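Local coordinates for 1,3-alpha-isomaltosidase (Kribbella flavida DSM 17836, PDB 5X3I), which hydrolyses the alpha-1,3-glucosidic linkages of the cyclic tetrasaccharide cyclobis-(1-6)-alpha-nigerosyl, releasing isomaltose inside the cell, at residues Leu178-Gly183 with Asp197-Glu202; Thr247-Ala252 with Leu256-Ala261. The protein carries 1 engineered substitution. All coordinates share one frame; numbering follows the deposited sequence.

Contact 1 of 2, residues Leu178-Gly183 with Asp197-Glu202; sequences LQLQDG and DQRGRE
Leu180, the first residue past the end of strand 170-179 to touch Arg199, lies over one face of its guanidinium group. The two side chains approach from opposite directions. Leu180 CD1 sits 3.8 Å from Arg199 NE, above the plane but displaced toward the rim of the group, while Leu180 CB, further back along the same side chain, is 3.9 Å from Arg199 NH2. The leucine is buried and also packs on Leu186, so the arginine's flat group rests on an apolar surface and turns its polar rim elsewhere. Gln181 contributes its backbone and not its amide: Arg199 NH1 donates to Gln181 O over 2.9 Å, with 162° at the hydrogen. The oxygen lies close to the guanidinium plane, and the N-H meets it nearly end-on to the carbonyl bond.

Here the chain is leaving the six-stranded antiparallel sheet of the galactose mutarotase-like domain, and the arginine side chain reaches from its own loop to the 180-184 loop and to the turn at Gly253. Its reach comes from an extended chain: CG stands anti to the backbone N (chi1 -171°), and the methylenes run straight on to NE. The same NH1 also donates to Asp184 O, and NH2 donates to Gly253 O, so backbone carbonyls of three different residues fix the rotation of the guanidinium.

Further along, Gly183, with a positive phi of 82° that suits glycine, brings its N to 4.3 Å from Arg199 NH1. At the arginine's root, Asp197 OD1 accepts from Arg199 N at 3.0 Å, forming an Asx turn, and a type II beta turn from Gln198 to Arg201 carries the chain onward.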
ATOM      1  N   LEU A 178      13.078  14.487 -18.438  1.00 28.14           N
ATOM      2  CA  LEU A 178      12.125  14.273 -19.511  1.00 30.54           C
ATOM      3  C   LEU A 178      11.495  15.604 -19.856  1.00 27.69           C
ATOM      4  O   LEU A 178      11.075  16.336 -18.972  1.00 28.62           O
ATOM      5  CB  LEU A 178      11.055  13.252 -19.114  1.00 24.93           C
ATOM      6  CG  LEU A 178      11.514  11.818 -18.869  1.00 25.39           C
ATOM      7  CD1 LEU A 178      10.363  10.985 -18.335  1.00 25.26           C
ATOM      8  CD2 LEU A 178      12.055  11.205 -20.142  1.00 28.21           C
ATOM      9  N   GLN A 179      11.431  15.911 -21.144  1.00 29.37           N
ATOM     10  CA  GLN A 179      10.897  17.182 -21.601  1.00 31.69           C
ATOM     11  C   GLN A 179       9.377  17.246 -21.500  1.00 29.43           C
ATOM     12  O   GLN A 179       8.676  16.390 -22.020  1.00 30.91           O
ATOM     13  CB  GLN A 179      11.332  17.451 -23.042  1.00 33.74           C
ATOM     14  CG  GLN A 179      12.110  18.743 -23.222  1.00 46.18           C
ATOM     15  CD  GLN A 179      13.495  18.679 -22.604  1.00 50.89           C
ATOM     16  OE1 GLN A 179      14.177  17.658 -22.691  1.00 53.43           O
ATOM     17  NE2 GLN A 179      13.912  19.768 -21.970  1.00 50.48           N
ATOM     18  N   LEU A 180       8.886  18.292 -20.853  1.00 29.80           N
ATOM     19  CA  LEU A 180       7.459  18.531 -20.696  1.00 33.56           C
ATOM     20  C   LEU A 180       7.033  19.737 -21.518  1.00 38.78           C
ATOM     21  O   LEU A 180       7.835  20.632 -21.784  1.00 37.17           O
ATOM     22  CB  LEU A 180       7.101  18.763 -19.230  1.00 31.57           C
ATOM     23  CG  LEU A 180       7.558  17.706 -18.228  1.00 31.52           C
ATOM     24  CD1 LEU A 180       7.056  18.033 -16.838  1.00 25.25           C
ATOM     25  CD2 LEU A 180       7.109  16.327 -18.668  1.00 25.46           C
ATOM     26  N   GLN A 181       5.769  19.761 -21.921  1.00 35.25           N
ATOM     27  CA  GLN A 181       5.240  20.903 -22.644  1.00 37.13           C
ATOM     28  C   GLN A 181       4.240  21.627 -21.760  1.00 44.21           C
ATOM     29  O   GLN A 181       3.947  21.177 -20.652  1.00 40.31           O
ATOM     30  CB  GLN A 181       4.579  20.454 -23.948  1.00 39.60           C
ATOM     31  CG  GLN A 181       5.527  19.746 -24.904  1.00 46.04           C
ATOM     32  CD  GLN A 181       4.817  19.071 -26.062  1.00 57.19           C
ATOM     33  OE1 GLN A 181       3.751  18.477 -25.898  1.00 55.60           O
ATOM     34  NE2 GLN A 181       5.412  19.157 -27.247  1.00 66.67           N
ATOM     35  N   ASP A 182       3.701  22.735 -22.252  1.00 44.15           N
ATOM     36  CA  ASP A 182       2.749  23.510 -21.472  1.00 44.41           C
ATOM     37  C   ASP A 182       1.422  22.780 -21.412  1.00 41.08           C
ATOM     38  O   ASP A 182       0.983  22.199 -22.399  1.00 42.50           O
ATOM     39  CB  ASP A 182       2.565  24.907 -22.061  1.00 50.78           C
ATOM     40  CG  ASP A 182       3.811  25.758 -21.939  1.00 56.28           C
ATOM     41  OD1 ASP A 182       3.975  26.422 -20.897  1.00 59.76           O
ATOM     42  OD2 ASP A 182       4.628  25.762 -22.884  1.00 61.04           O
ATOM     43  N   GLY A 183       0.791  22.796 -20.246  1.00 41.30           N
ATOM     44  CA  GLY A 183      -0.473  22.109 -20.075  1.00 42.34           C
ATOM     45  C   GLY A 183      -0.321  20.622 -19.819  1.00 38.24           C
ATOM     46  O   GLY A 183      -1.306  19.922 -19.590  1.00 37.84           O
ATOM     47  N   ASP A 197      -2.617  15.233 -10.200  1.00 22.19           N
ATOM     48  CA  ASP A 197      -1.520  15.759 -11.017  1.00 21.02           C
ATOM     49  C   ASP A 197      -0.301  16.034 -10.140  1.00 21.48           C
ATOM     50  O   ASP A 197      -0.376  16.815  -9.209  1.00 20.48           O
ATOM     51  CB  ASP A 197      -1.978  17.021 -11.739  1.00 23.08           C
ATOM     52  CG  ASP A 197      -0.839  17.768 -12.424  1.00 25.57           C
ATOM     53  OD1 ASP A 197       0.191  17.163 -12.794  1.00 23.70           O
ATOM     54  OD2 ASP A 197      -1.011  18.981 -12.610  1.00 26.67           O
ATOM     55  N   GLN A 198       0.816  15.374 -10.432  1.00 21.55           N
ATOM     56  CA  GLN A 198       2.012  15.482  -9.594  1.00 22.55           C
ATOM     57  C   GLN A 198       3.010  16.556 -10.065  1.00 25.70           C
ATOM     58  O   GLN A 198       4.079  16.712  -9.473  1.00 24.40           O
ATOM     59  CB  GLN A 198       2.728  14.131  -9.523  1.00 21.12           C
ATOM     60  CG  GLN A 198       1.997  13.065  -8.704  1.00 18.32           C
ATOM     61  CD  GLN A 198       1.963  13.398  -7.233  1.00 20.99           C
ATOM     62  OE1 GLN A 198       2.984  13.754  -6.638  1.00 22.97           O
ATOM     63  NE2 GLN A 198       0.782  13.302  -6.636  1.00 20.15           N
ATOM     64  N   ARG A 199       2.672  17.279 -11.126  1.00 24.95           N
ATOM     65  CA  ARG A 199       3.597  18.273 -11.662  1.00 24.33           C
ATOM     66  C   ARG A 199       3.859  19.389 -10.654  1.00 24.94           C
ATOM     67  O   ARG A 199       2.940  19.940 -10.067  1.00 26.86           O
ATOM     68  CB  ARG A 199       3.076  18.858 -12.974  1.00 24.08           C
ATOM     69  CG  ARG A 199       4.106  19.743 -13.674  1.00 24.84           C
ATOM     70  CD  ARG A 199       3.720  20.080 -15.104  1.00 29.48           C
ATOM     71  NE  ARG A 199       4.739  20.906 -15.746  1.00 34.10           N
ATOM     72  CZ  ARG A 199       4.716  21.270 -17.024  1.00 32.79           C
ATOM     73  NH1 ARG A 199       3.720  20.888 -17.806  1.00 30.69           N
ATOM     74  NH2 ARG A 199       5.693  22.017 -17.516  1.00 33.70           N
ATOM     75  N   GLY A 200       5.133  19.703 -10.448  1.00 26.42           N
ATOM     76  CA  GLY A 200       5.520  20.755  -9.526  1.00 24.42           C
ATOM     77  C   GLY A 200       5.912  20.211  -8.170  1.00 27.91           C
ATOM     78  O   GLY A 200       6.293  20.960  -7.274  1.00 27.91           O
ATOM     79  N   ARG A 201       5.840  18.894  -8.019  1.00 26.97           N
ATOM     80  CA  ARG A 201       6.061  18.273  -6.721  1.00 26.07           C
ATOM     81  C   ARG A 201       7.310  17.425  -6.709  1.00 24.11           C
ATOM     82  O   ARG A 201       7.758  16.949  -7.741  1.00 23.98           O
ATOM     83  CB  ARG A 201       4.864  17.397  -6.324  1.00 25.15           C
ATOM     84  CG  ARG A 201       3.567  18.148  -6.170  1.00 28.52           C
ATOM     85  CD  ARG A 201       2.427  17.227  -5.762  1.00 24.73           C
ATOM     86  NE  ARG A 201       1.222  17.997  -5.490  1.00 25.64           N
ATOM     87  CZ  ARG A 201       0.803  18.312  -4.273  1.00 26.29           C
ATOM     88  NH1 ARG A 201       1.484  17.906  -3.211  1.00 30.62           N
ATOM     89  NH2 ARG A 201      -0.300  19.025  -4.119  1.00 31.24           N
ATOM     90  N   GLU A 202       7.865  17.252  -5.521  1.00 23.50           N
ATOM     91  CA  GLU A 202       8.891  16.259  -5.292  1.00 23.47           C
ATOM     92  C   GLU A 202       8.272  15.007  -4.673  1.00 23.49           C
ATOM     93  O   GLU A 202       7.513  15.098  -3.715  1.00 25.65           O
ATOM     94  CB  GLU A 202       9.980  16.811  -4.381  1.00 24.61           C
ATOM     95  CG  GLU A 202      10.802  17.916  -5.016  1.00 31.01           C
ATOM     96  CD  GLU A 202      11.894  18.410  -4.103  1.00 39.78           C
ATOM     97  OE1 GLU A 202      13.007  18.668  -4.601  1.00 49.50           O
ATOM     98  OE2 GLU A 202      11.639  18.538  -2.889  1.00 41.72           O
TER

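Contact 2 of 2, residues Thr247-Ala252 with Leu256-Ala261; sequences TWYSSA and LTVEVA
Trp248 lays the edge of its indole along the neighbouring strand: CE3 lies against both CB (4.1 Å) and CG of Glu259, and CZ3 comes 4.2 Å from Ala261 CB. With CG anti to the carbonyl carbon (chi1 -63°), the six-membered ring reaches past Glu259 to fill the hollow above the small alanine. Beside them, Ser250 OG rests against Thr257 CB at 3.6 Å; a water held close to Thr257 OG1 also makes a weak hydrogen bond to Ser250 O.

The other face is buried. Both methyls of Val258 meet the CD2-CE2 stretch of the Tyr249 ring obliquely, CG1 at 3.8 Å from CE2, and Phe189 stacks edge-to-face with that ring. Thr247 CG2 and Val260 CG2 lie side by side, 4.1 Å apart. Leu256 bends back so that CD1 fits beside Tyr249 CB and Ser251 CB, 3.5 Å from Ser250 O. Tyr249 OH donates along its own strand to Thr247 OG1, at 2.9 Å.

The strands form an antiparallel hairpin in the mutarotase-like domain's sheet. Trp248 pairs with Glu259, and Ser250 with Thr257, through two backbone bonds each.

Glu259's carboxylate is taken up by salt bridges to Arg173 and Arg175 of strand 170-179. Across the hairpin the side chains meet mainly through carbon atoms, and the main-chain hydrogen bonds set the register.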
ATOM      1  N   THR A 247      13.374   5.154  -6.877  1.00 18.76           N
ATOM      2  CA  THR A 247      13.435   6.250  -7.839  1.00 17.36           C
ATOM      3  C   THR A 247      12.846   7.509  -7.223  1.00 19.15           C
ATOM      4  O   THR A 247      11.968   7.419  -6.362  1.00 22.09           O
ATOM      5  CB  THR A 247      12.659   5.945  -9.132  1.00 20.17           C
ATOM      6  OG1 THR A 247      11.290   5.655  -8.808  1.00 20.71           O
ATOM      7  CG2 THR A 247      13.274   4.778  -9.881  1.00 14.94           C
ATOM      8  N   TRP A 248      13.304   8.669  -7.687  1.00 18.34           N
ATOM      9  CA  TRP A 248      12.875   9.974  -7.172  1.00 17.67           C
ATOM     10  C   TRP A 248      12.428  10.891  -8.308  1.00 19.14           C
ATOM     11  O   TRP A 248      12.933  10.812  -9.418  1.00 19.57           O
ATOM     12  CB  TRP A 248      13.996  10.667  -6.400  1.00 16.70           C
ATOM     13  CG  TRP A 248      14.492   9.992  -5.163  1.00 15.57           C
ATOM     14  CD1 TRP A 248      14.151  10.285  -3.877  1.00 14.28           C
ATOM     15  CD2 TRP A 248      15.462   8.950  -5.092  1.00 15.01           C
ATOM     16  NE1 TRP A 248      14.834   9.472  -3.012  1.00 14.09           N
ATOM     17  CE2 TRP A 248      15.648   8.645  -3.734  1.00 14.87           C
ATOM     18  CE3 TRP A 248      16.194   8.244  -6.045  1.00 15.06           C
ATOM     19  CZ2 TRP A 248      16.529   7.662  -3.307  1.00 17.81           C
ATOM     20  CZ3 TRP A 248      17.064   7.268  -5.616  1.00 15.28           C
ATOM     21  CH2 TRP A 248      17.226   6.988  -4.261  1.00 16.24           C
ATOM     22  N   TYR A 249      11.493  11.781  -8.020  1.00 21.46           N
ATOM     23  CA  TYR A 249      10.900  12.608  -9.056  1.00 20.44           C
ATOM     24  C   TYR A 249      10.742  14.041  -8.593  1.00 21.47           C
ATOM     25  O   TYR A 249      10.388  14.296  -7.443  1.00 24.75           O
ATOM     26  CB  TYR A 249       9.542  12.032  -9.477  1.00 20.18           C
ATOM     27  CG  TYR A 249       9.653  10.612  -9.949  1.00 18.39           C
ATOM     28  CD1 TYR A 249       9.562   9.558  -9.055  1.00 18.18           C
ATOM     29  CD2 TYR A 249       9.884  10.323 -11.279  1.00 17.81           C
ATOM     30  CE1 TYR A 249       9.682   8.262  -9.474  1.00 16.17           C
ATOM     31  CE2 TYR A 249      10.006   9.028 -11.710  1.00 18.09           C
ATOM     32  CZ  TYR A 249       9.897   7.999 -10.800  1.00 16.95           C
ATOM     33  OH  TYR A 249      10.040   6.707 -11.216  1.00 16.63           O
ATOM     34  N   SER A 250      11.041  14.977  -9.485  1.00 23.24           N
ATOM     35  CA  SER A 250      10.739  16.377  -9.239  1.00 23.64           C
ATOM     36  C   SER A 250      10.476  17.083 -10.554  1.00 22.52           C
ATOM     37  O   SER A 250      11.098  16.789 -11.569  1.00 28.22           O
ATOM     38  CB  SER A 250      11.878  17.065  -8.481  1.00 27.10           C
ATOM     39  OG  SER A 250      13.045  17.084  -9.274  1.00 29.84           O
ATOM     40  N   SER A 251       9.550  18.021 -10.549  1.00 23.44           N
ATOM     41  CA  SER A 251       9.323  18.782 -11.763  1.00 27.54           C
ATOM     42  C   SER A 251       9.265  20.272 -11.445  1.00 28.87           C
ATOM     43  O   SER A 251       8.697  20.699 -10.446  1.00 29.25           O
ATOM     44  CB  SER A 251       8.052  18.310 -12.481  1.00 24.85           C
ATOM     45  OG  SER A 251       6.935  18.306 -11.616  1.00 27.58           O
ATOM     46  N   ALA A 252       9.923  21.046 -12.289  1.00 32.69           N
ATOM     47  CA  ALA A 252       9.859  22.494 -12.246  1.00 30.91           C
ATOM     48  C   ALA A 252      10.025  22.959 -13.675  1.00 30.92           C
ATOM     49  O   ALA A 252      10.712  22.311 -14.462  1.00 32.04           O
ATOM     50  CB  ALA A 252      10.931  23.068 -11.345  1.00 33.36           C
ATOM     51  N   LEU A 256      10.788  17.314 -16.232  1.00 27.14           N
ATOM     52  CA  LEU A 256      10.609  16.340 -15.162  1.00 26.15           C
ATOM     53  C   LEU A 256      11.931  15.637 -14.902  1.00 23.95           C
ATOM     54  O   LEU A 256      12.449  14.938 -15.767  1.00 23.76           O
ATOM     55  CB  LEU A 256       9.529  15.313 -15.511  1.00 22.81           C
ATOM     56  CG  LEU A 256       9.490  14.062 -14.618  1.00 22.23           C
ATOM     57  CD1 LEU A 256       9.101  14.411 -13.191  1.00 21.06           C
ATOM     58  CD2 LEU A 256       8.550  13.007 -15.186  1.00 20.77           C
ATOM     59  N   THR A 257      12.478  15.829 -13.710  1.00 24.28           N
ATOM     60  CA  THR A 257      13.745  15.206 -13.361  1.00 23.30           C
ATOM     61  C   THR A 257      13.525  13.842 -12.718  1.00 22.25           C
ATOM     62  O   THR A 257      12.789  13.731 -11.746  1.00 23.36           O
ATOM     63  CB  THR A 257      14.567  16.089 -12.402  1.00 24.44           C
ATOM     64  OG1 THR A 257      14.847  17.354 -13.019  1.00 24.37           O
ATOM     65  CG2 THR A 257      15.867  15.394 -12.047  1.00 24.08           C
ATOM     66  N   VAL A 258      14.181  12.820 -13.255  1.00 23.86           N
ATOM     67  CA  VAL A 258      14.073  11.456 -12.746  1.00 22.62           C
ATOM     68  C   VAL A 258      15.414  10.930 -12.244  1.00 23.31           C
ATOM     69  O   VAL A 258      16.384  10.881 -12.994  1.00 25.18           O
ATOM     70  CB  VAL A 258      13.539  10.488 -13.829  1.00 22.39           C
ATOM     71  CG1 VAL A 258      13.415   9.076 -13.275  1.00 19.61           C
ATOM     72  CG2 VAL A 258      12.200  10.963 -14.362  1.00 19.91           C
ATOM     73  N   GLU A 259      15.455  10.531 -10.977  1.00 22.00           N
ATOM     74  CA  GLU A 259      16.658   9.976 -10.366  1.00 19.53           C
ATOM     75  C   GLU A 259      16.428   8.503 -10.038  1.00 20.69           C
ATOM     76  O   GLU A 259      15.374   8.130  -9.514  1.00 20.04           O
ATOM     77  CB  GLU A 259      17.037  10.764  -9.107  1.00 20.08           C
ATOM     78  CG  GLU A 259      18.437  10.511  -8.580  1.00 19.42           C
ATOM     79  CD  GLU A 259      18.855  11.511  -7.510  1.00 21.48           C
ATOM     80  OE1 GLU A 259      18.467  12.692  -7.592  1.00 26.62           O
ATOM     81  OE2 GLU A 259      19.562  11.115  -6.567  1.00 25.01           O
ATOM     82  N   VAL A 260      17.427   7.684 -10.339  1.00 19.88           N
ATOM     83  CA  VAL A 260      17.321   6.239 -10.278  1.00 17.53           C
ATOM     84  C   VAL A 260      18.471   5.560  -9.530  1.00 21.57           C
ATOM     85  O   VAL A 260      19.625   5.674  -9.929  1.00 21.96           O
ATOM     86  CB  VAL A 260      17.275   5.647 -11.696  1.00 16.94           C
ATOM     87  CG1 VAL A 260      17.190   4.143 -11.631  1.00 19.05           C
ATOM     88  CG2 VAL A 260      16.118   6.237 -12.477  1.00 19.80           C
ATOM     89  N   ALA A 261      18.153   4.835  -8.461  1.00 18.40           N
ATOM     90  CA  ALA A 261      19.149   4.019  -7.779  1.00 18.26           C
ATOM     91  C   ALA A 261      19.588   2.877  -8.685  1.00 18.18           C
ATOM     92  O   ALA A 261      18.767   2.293  -9.388  1.00 20.14           O
ATOM     93  CB  ALA A 261      18.605   3.479  -6.472  1.00 17.95           C
TER
HETATM   94  O   HOH W   1      12.976  19.180 -13.026  1.00 28.47           O
HETATM   95  O   HOH W   2      14.156  14.046  -8.587  1.00 31.41           O

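How the contacts relate
The two contacts, centred about 11 Å apart, both reach the six-stranded antiparallel sheet: contact 2 is formed by two of its inner strands, contact 1 largely by loops leading off or into it. Both segments of contact 1 precede those of contact 2 in the sequence. Strand 170-179, whose end enters contact 1, is the sheet neighbour of strand 255-261, and Leu178 N lies 2.8 Å from Leu256 O, a probable hydrogen bond. On the other side of the hairpin, strand 247-252 pairs with edge strand 202-205; Gly200 N is 2.6 Å from Ser251 OG, probably hydrogen-bonded. The hairpin thus stands between the two chain segments that contact 1 ties together, away from the annotated active-site residues.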